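PDB 1DYS: endoglucanase from Humicola insolens, which hydrolyses internal beta-1,4-glucosidic linkages of cellulose as a family 6 glycoside hydrolase and takes part in the recycling of plant biomass. Local coordinates for residues D139-M144 with A197-T202; M144-S149 with A190-P195; T202-A207 with G258-F263. All coordinates share one frame; numbering follows the deposited sequence.

Reading from the N terminus, the chain leaves strand 132-136, enters helix 140-146, and later returns as helix 190-207, which packs against it. Contact 1 (139-144 with 197-202) closes this loop, which contains helix 150-169 and strand 175-180. Contact 2 (144-149 with 190-195) is nested inside it: M144 belongs to both first segments, and the two contact centres lie about 8 Å apart. Contact 3 (202-207 with 258-263) follows in series from T202, and its loop takes in strand 215-218 and helix 243-255. Helix 190-207 runs through all three, tying helix 140-146 at its beginning and middle to the approach to strand 262-266 at its C-terminal end.

Contact 1. Residues D139-M144 with A197-T202; sequences DAIGNM and AQEVAT
E199 OE2 is held by a salt bridge from R156 and a hydrogen bond from Q160, both on helix 150-169, while the thioether of M144 lies against it, with SD 3.2 Å from E199 OE2. The two side chains meet nearly at right angles. Chi1 sets E199 CG 3.9 Å from M144 CB, and the bend at chi2 (35°) brings E199 CD to 4.0 Å from M144 SD. One turn earlier, I141 supplies the apolar part: its CG2 reaches E199 CB at 4.1 Å, and its extended CG1-CD1 branch (chi2 175°) carries CD1 to within 3.9 Å of V200 CG2. Only side chains bridge the gap, since the axes of 140-144 and 197-202 approach no closer than 10.1 Å and cross at 113°. Just before the first helix stands D139, probably a proton donor of the active site. Its carbonyl O accepts from N143 N and, on the opposite face, from N143 ND2 at 2.9 Å, a double grip on the first turn. The guanidinium and amide around OE2 would be expected to favour an ionised E199 despite its burial, a compensated charge beside an apolar helix interface.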
loop_
_atom_site.group_PDB
_atom_site.type_symbol
_atom_site.label_atom_id
_atom_site.label_comp_id
_atom_site.label_asym_id
_atom_site.label_seq_id
_atom_site.Cartn_x
_atom_site.Cartn_y
_atom_site.Cartn_z
ATOM N N ASP A 139 -14.024 -9.051 -4.486
ATOM C CA ASP A 139 -13.508 -10.380 -4.329
ATOM C C ASP A 139 -13.781 -11.015 -2.970
ATOM O O ASP A 139 -13.247 -12.096 -2.763
ATOM C CB ASP A 139 -11.996 -10.493 -4.650
ATOM C CG ASP A 139 -11.767 -10.216 -6.118
ATOM O OD1 ASP A 139 -12.732 -10.484 -6.900
ATOM O OD2 ASP A 139 -10.661 -9.787 -6.521
ATOM N N ALA A 140 -14.488 -10.364 -2.037
ATOM C CA ALA A 140 -14.650 -10.984 -0.707
ATOM C C ALA A 140 -15.399 -12.309 -0.856
ATOM O O ALA A 140 -14.977 -13.277 -0.270
ATOM C CB ALA A 140 -15.386 -10.056 0.255
ATOM N N ILE A 141 -16.523 -12.284 -1.560
ATOM C CA ILE A 141 -17.258 -13.575 -1.722
ATOM C C ILE A 141 -16.465 -14.629 -2.429
ATOM O O ILE A 141 -16.506 -15.824 -2.074
ATOM C CB ILE A 141 -18.594 -13.242 -2.381
ATOM C CG1 ILE A 141 -19.443 -12.490 -1.348
ATOM C CG2 ILE A 141 -19.336 -14.506 -2.834
ATOM C CD1 ILE A 141 -20.744 -11.995 -1.934
ATOM N N GLY A 142 -15.633 -14.274 -3.410
ATOM C CA GLY A 142 -14.755 -15.232 -4.081
ATOM C C GLY A 142 -13.866 -15.916 -3.041
ATOM O O GLY A 142 -13.776 -17.137 -2.995
ATOM N N ASN A 143 -13.208 -15.126 -2.205
ATOM C CA ASN A 143 -12.315 -15.640 -1.166
ATOM C C ASN A 143 -13.076 -16.491 -0.157
ATOM O O ASN A 143 -12.503 -17.455 0.381
ATOM C CB ASN A 143 -11.608 -14.434 -0.552
ATOM C CG ASN A 143 -10.404 -13.910 -1.301
ATOM O OD1 ASN A 143 -9.349 -14.525 -1.211
ATOM N ND2 ASN A 143 -10.592 -12.795 -1.993
ATOM N N MET A 144 -14.341 -16.186 0.114
ATOM C CA MET A 144 -15.164 -16.979 1.009
ATOM C C MET A 144 -15.571 -18.328 0.416
ATOM O O MET A 144 -15.503 -19.330 1.156
ATOM C CB MET A 144 -16.452 -16.244 1.366
ATOM C CG MET A 144 -16.524 -15.635 2.750
ATOM S SD MET A 144 -17.757 -14.325 2.703
ATOM C CE MET A 144 -16.715 -12.884 2.495
ATOM N N ALA A 197 -24.232 -18.392 -4.600
ATOM C CA ALA A 197 -25.538 -17.943 -4.138
ATOM C C ALA A 197 -25.785 -18.199 -2.666
ATOM O O ALA A 197 -26.459 -17.413 -2.008
ATOM C CB ALA A 197 -26.646 -18.619 -4.966
ATOM N N GLN A 198 -25.234 -19.299 -2.148
ATOM C CA GLN A 198 -25.374 -19.664 -0.746
ATOM C C GLN A 198 -24.671 -18.627 0.131
ATOM O O GLN A 198 -25.166 -18.208 1.174
ATOM C CB GLN A 198 -24.803 -21.071 -0.488
ATOM C CG GLN A 198 -24.964 -21.495 0.985
ATOM C CD GLN A 198 -26.465 -21.514 1.286
ATOM O OE1 GLN A 198 -27.160 -22.272 0.605
ATOM N NE2 GLN A 198 -26.954 -20.702 2.212
ATOM N N GLU A 199 -23.478 -18.227 -0.337
ATOM C CA GLU A 199 -22.723 -17.193 0.386
ATOM C C GLU A 199 -23.496 -15.898 0.473
ATOM O O GLU A 199 -23.546 -15.265 1.542
ATOM C CB GLU A 199 -21.366 -16.983 -0.272
ATOM C CG GLU A 199 -20.216 -16.686 0.670
ATOM C CD GLU A 199 -20.248 -17.381 2.011
ATOM O OE1 GLU A 199 -20.623 -18.556 2.142
ATOM O OE2 GLU A 199 -19.856 -16.683 2.990
ATOM N N VAL A 200 -24.093 -15.440 -0.633
ATOM C CA VAL A 200 -24.925 -14.247 -0.627
ATOM C C VAL A 200 -26.129 -14.442 0.292
ATOM O O VAL A 200 -26.474 -13.528 1.028
ATOM C CB VAL A 200 -25.343 -13.941 -2.083
ATOM C CG1 VAL A 200 -26.370 -12.846 -2.143
ATOM C CG2 VAL A 200 -24.107 -13.602 -2.925
ATOM N N ALA A 201 -26.766 -15.632 0.222
ATOM C CA ALA A 201 -27.922 -15.804 1.107
ATOM C C ALA A 201 -27.481 -15.683 2.575
ATOM O O ALA A 201 -28.193 -15.031 3.345
ATOM C CB ALA A 201 -28.693 -17.085 0.871
ATOM N N THR A 202 -26.401 -16.321 2.971
ATOM C CA THR A 202 -25.911 -16.253 4.348
ATOM C C THR A 202 -25.589 -14.832 4.761
ATOM O O THR A 202 -25.940 -14.431 5.871
ATOM C CB THR A 202 -24.676 -17.149 4.504
ATOM O OG1 THR A 202 -25.072 -18.499 4.248
ATOM C CG2 THR A 202 -24.045 -17.027 5.879
#

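Contact 2. Residues M144-S149 with A190-P195; sequences MVTGTS and ADKLEP
V145 and P195 bring the two backbones closest together, with CA atoms 6.3 Å apart, where the last turn of helix 140-146 meets the early part of helix 190-207. V145 divides its two methyl groups between partners. CG1, anti to the backbone N (chi1 165°), touches K192 CD at 3.9 Å and P195 CB at 4.0 Å, whereas CG2 rests against the backbone, 3.7 Å from P195 O. The bend at chi2 (-71°) places K192 CD against T146 CG2, at 3.8 Å, the two side chains meeting nearly at right angles. Later bends turn the ammonium group to its neighbour in sequence: K192 NZ forms a salt bridge with D191 OD1 at 3.1 Å, approaching from above the carboxylate plane. In the alpha/beta-barrel fold of family 6 these helices each follow a strand of the parallel sheet, 132-136 and 175-180, and the contact lies on the surface at their ends. The second helix is kinked at P195, whose N makes no bond to the preceding turn. T146 links this packing to a likely substrate-binding residue: its OG1, at chi1 62°, hydrogen-bonds back to G142 O and also to W186 NE1. Beyond the first helix, S149 OG serves as N-cap of helix 150-169 by bonding C152 N, and C152 is in turn disulfide-linked to C93.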
loop_
_atom_site.group_PDB
_atom_site.type_symbol
_atom_site.label_atom_id
_atom_site.label_comp_id
_atom_site.label_asym_id
_atom_site.label_seq_id
_atom_site.Cartn_x
_atom_site.Cartn_y
_atom_site.Cartn_z
ATOM N N MET A 144 -14.341 -16.186 0.114
ATOM C CA MET A 144 -15.164 -16.979 1.009
ATOM C C MET A 144 -15.571 -18.328 0.416
ATOM O O MET A 144 -15.503 -19.330 1.156
ATOM C CB MET A 144 -16.452 -16.244 1.366
ATOM C CG MET A 144 -16.524 -15.635 2.750
ATOM S SD MET A 144 -17.757 -14.325 2.703
ATOM C CE MET A 144 -16.715 -12.884 2.495
ATOM N N VAL A 145 -15.932 -18.396 -0.852
ATOM C CA VAL A 145 -16.306 -19.639 -1.516
ATOM C C VAL A 145 -15.169 -20.607 -1.784
ATOM O O VAL A 145 -15.313 -21.835 -1.709
ATOM C CB VAL A 145 -16.961 -19.357 -2.897
ATOM C CG1 VAL A 145 -17.037 -20.594 -3.788
ATOM C CG2 VAL A 145 -18.341 -18.754 -2.740
ATOM N N THR A 146 -14.045 -20.117 -2.273
ATOM C CA THR A 146 -12.949 -20.997 -2.667
ATOM C C THR A 146 -11.776 -20.926 -1.711
ATOM O O THR A 146 -10.775 -21.624 -1.882
ATOM C CB THR A 146 -12.535 -20.638 -4.107
ATOM O OG1 THR A 146 -12.085 -19.270 -4.089
ATOM C CG2 THR A 146 -13.708 -20.757 -5.069
ATOM N N GLY A 147 -11.860 -20.083 -0.684
ATOM C CA GLY A 147 -10.763 -19.886 0.245
ATOM C C GLY A 147 -10.662 -20.991 1.292
ATOM O O GLY A 147 -11.322 -20.862 2.318
ATOM N N THR A 148 -9.820 -21.987 1.067
ATOM C CA THR A 148 -9.701 -23.068 2.059
ATOM C C THR A 148 -8.459 -23.043 2.931
ATOM O O THR A 148 -8.266 -23.957 3.749
ATOM C CB THR A 148 -9.694 -24.435 1.341
ATOM O OG1 THR A 148 -8.602 -24.430 0.421
ATOM C CG2 THR A 148 -11.011 -24.678 0.615
ATOM N N SER A 149 -7.614 -22.033 2.763
ATOM C CA SER A 149 -6.418 -21.918 3.597
ATOM C C SER A 149 -6.854 -21.640 5.022
ATOM O O SER A 149 -7.964 -21.161 5.316
ATOM C CB SER A 149 -5.553 -20.757 3.057
ATOM O OG SER A 149 -6.252 -19.545 3.430
ATOM N N ALA A 190 -19.719 -24.287 -13.313
ATOM C CA ALA A 190 -20.896 -25.030 -12.862
ATOM C C ALA A 190 -20.923 -25.312 -11.378
ATOM O O ALA A 190 -21.900 -25.007 -10.695
ATOM C CB ALA A 190 -20.864 -26.352 -13.650
ATOM N N ASP A 191 -19.879 -25.916 -10.824
ATOM C CA ASP A 191 -19.795 -26.250 -9.410
ATOM C C ASP A 191 -19.581 -25.048 -8.495
ATOM O O ASP A 191 -19.466 -25.298 -7.294
ATOM C CB ASP A 191 -18.683 -27.272 -9.177
ATOM C CG ASP A 191 -17.275 -26.714 -9.179
ATOM O OD1 ASP A 191 -17.000 -25.630 -9.742
ATOM O OD2 ASP A 191 -16.390 -27.390 -8.592
ATOM N N LYS A 192 -19.504 -23.821 -9.013
ATOM C CA LYS A 192 -19.337 -22.648 -8.201
ATOM C C LYS A 192 -20.530 -21.713 -8.125
ATOM O O LYS A 192 -20.567 -20.929 -7.176
ATOM C CB LYS A 192 -18.198 -21.739 -8.719
ATOM C CG LYS A 192 -16.826 -22.375 -8.614
ATOM C CD LYS A 192 -16.410 -22.441 -7.153
ATOM C CE LYS A 192 -15.991 -23.856 -6.796
ATOM N NZ LYS A 192 -14.967 -24.354 -7.755
ATOM N N LEU A 193 -21.493 -21.796 -9.030
ATOM C CA LEU A 193 -22.646 -20.898 -8.998
ATOM C C LEU A 193 -23.516 -21.006 -7.764
ATOM O O LEU A 193 -24.027 -19.999 -7.232
ATOM C CB LEU A 193 -23.514 -21.134 -10.243
ATOM C CG LEU A 193 -22.871 -21.018 -11.616
ATOM C CD1 LEU A 193 -23.716 -21.782 -12.637
ATOM C CD2 LEU A 193 -22.705 -19.569 -12.039
ATOM N N GLU A 194 -23.756 -22.248 -7.308
ATOM C CA GLU A 194 -24.597 -22.393 -6.103
ATOM C C GLU A 194 -23.880 -22.018 -4.829
ATOM O O GLU A 194 -24.379 -21.241 -4.018
ATOM C CB GLU A 194 -25.291 -23.745 -6.000
ATOM C CG GLU A 194 -26.388 -23.874 -7.056
ATOM C CD GLU A 194 -27.565 -22.939 -6.844
ATOM O OE1 GLU A 194 -27.695 -22.314 -5.761
ATOM O OE2 GLU A 194 -28.370 -22.848 -7.802
ATOM N N PRO A 195 -22.640 -22.427 -4.647
ATOM C CA PRO A 195 -21.842 -22.037 -3.493
ATOM C C PRO A 195 -21.779 -20.514 -3.441
ATOM O O PRO A 195 -21.844 -19.970 -2.342
ATOM C CB PRO A 195 -20.442 -22.654 -3.675
ATOM C CG PRO A 195 -20.797 -23.838 -4.543
ATOM C CD PRO A 195 -21.936 -23.410 -5.468
#

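Contact 3. Residues T202-A207 with G258-F263; sequences TILQKA and GLPTQF
L204 CD1 is the one atom of the helical segment that reaches across, meeting L259 CD2 at 4.1 Å and P260 CD at 4.2 Å. With L204 CG anti to the carbonyl carbon (chi1 -75°), this methyl is carried toward both partners. The two leucine side chains run antiparallel alongside one another. No hydrogen bond joins the segments, whose nearest CA atoms, those of L204 and L259, remain 9.1 Å apart. I213, in the loop before strand 215-218, touches both L204 and P260 and joins them in a small apolar cluster at the surface. The other methyl of L259, CD1, packs on A201 of helix 190-207, and M254 adjoins this leucine from helix 243-255. That helix joins strand 215-218 to its parallel neighbour 262-266, a beta-alpha-beta unit of the sheet, and 258-261 is the turn leading into the second strand. G258 ends the helix in a Schellman motif, with the positive phi (65°) that glycine readily adopts. Further along, T261 OG1 donates to Q262 OE1 at 2.8 Å, in the carbonyl plane and on a lone pair, while Q262 NE2 bonds P301 O and D304 OD1, orienting the amide from both ends. Backbone bonds between Q262 and F216 and between F263 and N302 join the start of strand 262-266 to strand 215-218 and to the residue before strand 303-307.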
loop_
_atom_site.group_PDB
_atom_site.type_symbol
_atom_site.label_atom_id
_atom_site.label_comp_id
_atom_site.label_asym_id
_atom_site.label_seq_id
_atom_site.Cartn_x
_atom_site.Cartn_y
_atom_site.Cartn_z
ATOM N N THR A 202 -26.401 -16.321 2.971
ATOM C CA THR A 202 -25.911 -16.253 4.348
ATOM C C THR A 202 -25.589 -14.832 4.761
ATOM O O THR A 202 -25.940 -14.431 5.871
ATOM C CB THR A 202 -24.676 -17.149 4.504
ATOM O OG1 THR A 202 -25.072 -18.499 4.248
ATOM C CG2 THR A 202 -24.045 -17.027 5.879
ATOM N N ILE A 203 -24.882 -14.072 3.913
ATOM C CA ILE A 203 -24.577 -12.685 4.211
ATOM C C ILE A 203 -25.809 -11.815 4.359
ATOM O O ILE A 203 -25.835 -10.933 5.231
ATOM C CB ILE A 203 -23.658 -12.065 3.127
ATOM C CG1 ILE A 203 -22.267 -12.660 3.372
ATOM C CG2 ILE A 203 -23.642 -10.550 3.121
ATOM C CD1 ILE A 203 -21.360 -12.578 2.173
ATOM N N LEU A 204 -26.810 -11.995 3.509
ATOM C CA LEU A 204 -28.030 -11.198 3.595
ATOM C C LEU A 204 -28.809 -11.507 4.871
ATOM O O LEU A 204 -29.372 -10.600 5.507
ATOM C CB LEU A 204 -28.891 -11.430 2.346
ATOM C CG LEU A 204 -28.344 -10.706 1.099
ATOM C CD1 LEU A 204 -29.184 -11.019 -0.121
ATOM C CD2 LEU A 204 -28.347 -9.205 1.338
ATOM N N GLN A 205 -28.817 -12.779 5.289
ATOM C CA GLN A 205 -29.473 -13.096 6.567
ATOM C C GLN A 205 -28.839 -12.300 7.707
ATOM O O GLN A 205 -29.558 -11.742 8.535
ATOM C CB GLN A 205 -29.385 -14.571 6.910
ATOM C CG GLN A 205 -30.026 -15.511 5.905
ATOM C CD GLN A 205 -29.788 -16.959 6.307
ATOM O OE1 GLN A 205 -29.382 -17.807 5.508
ATOM N NE2 GLN A 205 -30.040 -17.245 7.581
ATOM N N LYS A 206 -27.509 -12.233 7.754
ATOM C CA LYS A 206 -26.783 -11.479 8.763
ATOM C C LYS A 206 -27.005 -9.984 8.692
ATOM O O LYS A 206 -27.067 -9.344 9.760
ATOM C CB LYS A 206 -25.276 -11.789 8.676
ATOM C CG LYS A 206 -25.052 -13.286 8.677
ATOM C CD LYS A 206 -23.651 -13.677 9.090
ATOM C CE LYS A 206 -23.407 -15.155 8.807
ATOM N NZ LYS A 206 -24.392 -16.019 9.530
ATOM N N ALA A 207 -27.274 -9.408 7.533
ATOM C CA ALA A 207 -27.590 -7.989 7.400
ATOM C C ALA A 207 -29.007 -7.743 7.937
ATOM O O ALA A 207 -29.322 -6.637 8.352
ATOM C CB ALA A 207 -27.507 -7.470 5.968
ATOM N N GLY A 258 -35.000 -16.894 -4.435
ATOM C CA GLY A 258 -35.721 -15.651 -4.256
ATOM C C GLY A 258 -34.925 -14.444 -3.786
ATOM O O GLY A 258 -35.336 -13.602 -2.988
ATOM N N LEU A 259 -33.694 -14.337 -4.252
ATOM C CA LEU A 259 -32.775 -13.248 -3.875
ATOM C C LEU A 259 -32.591 -12.350 -5.078
ATOM O O LEU A 259 -33.033 -12.721 -6.178
ATOM C CB LEU A 259 -31.436 -13.905 -3.538
ATOM C CG LEU A 259 -31.374 -14.899 -2.377
ATOM C CD1 LEU A 259 -30.050 -15.642 -2.369
ATOM C CD2 LEU A 259 -31.588 -14.211 -1.036
ATOM N N PRO A 260 -32.000 -11.183 -4.917
ATOM C CA PRO A 260 -31.737 -10.216 -5.958
ATOM C C PRO A 260 -30.931 -10.797 -7.107
ATOM O O PRO A 260 -30.240 -11.793 -6.984
ATOM C CB PRO A 260 -31.044 -8.984 -5.353
ATOM C CG PRO A 260 -30.761 -9.443 -3.959
ATOM C CD PRO A 260 -31.506 -10.703 -3.615
ATOM N N THR A 261 -31.108 -10.193 -8.278
ATOM C CA THR A 261 -30.512 -10.707 -9.506
ATOM C C THR A 261 -29.672 -9.754 -10.342
ATOM O O THR A 261 -29.023 -10.248 -11.278
ATOM C CB THR A 261 -31.719 -11.065 -10.441
ATOM O OG1 THR A 261 -32.577 -9.926 -10.558
ATOM C CG2 THR A 261 -32.525 -12.226 -9.887
ATOM N N GLN A 262 -29.695 -8.463 -10.136
ATOM C CA GLN A 262 -29.183 -7.463 -11.048
ATOM C C GLN A 262 -27.689 -7.172 -10.991
ATOM O O GLN A 262 -27.176 -7.015 -9.906
ATOM C CB GLN A 262 -29.952 -6.144 -10.922
ATOM C CG GLN A 262 -31.458 -6.345 -11.146
ATOM C CD GLN A 262 -31.762 -6.939 -12.520
ATOM O OE1 GLN A 262 -32.165 -8.087 -12.610
ATOM N NE2 GLN A 262 -31.547 -6.192 -13.591
ATOM N N PHE A 263 -27.044 -7.079 -12.159
ATOM C CA PHE A 263 -25.596 -6.871 -12.172
ATOM C C PHE A 263 -25.166 -5.513 -12.704
ATOM O O PHE A 263 -25.818 -4.901 -13.529
ATOM C CB PHE A 263 -24.920 -7.872 -13.142
ATOM C CG PHE A 263 -24.595 -9.187 -12.511
ATOM C CD1 PHE A 263 -25.619 -10.041 -12.124
ATOM C CD2 PHE A 263 -23.305 -9.568 -12.172
ATOM C CE1 PHE A 263 -25.368 -11.229 -11.500
ATOM C CE2 PHE A 263 -23.040 -10.771 -11.577
ATOM C CZ PHE A 263 -24.068 -11.639 -11.207
#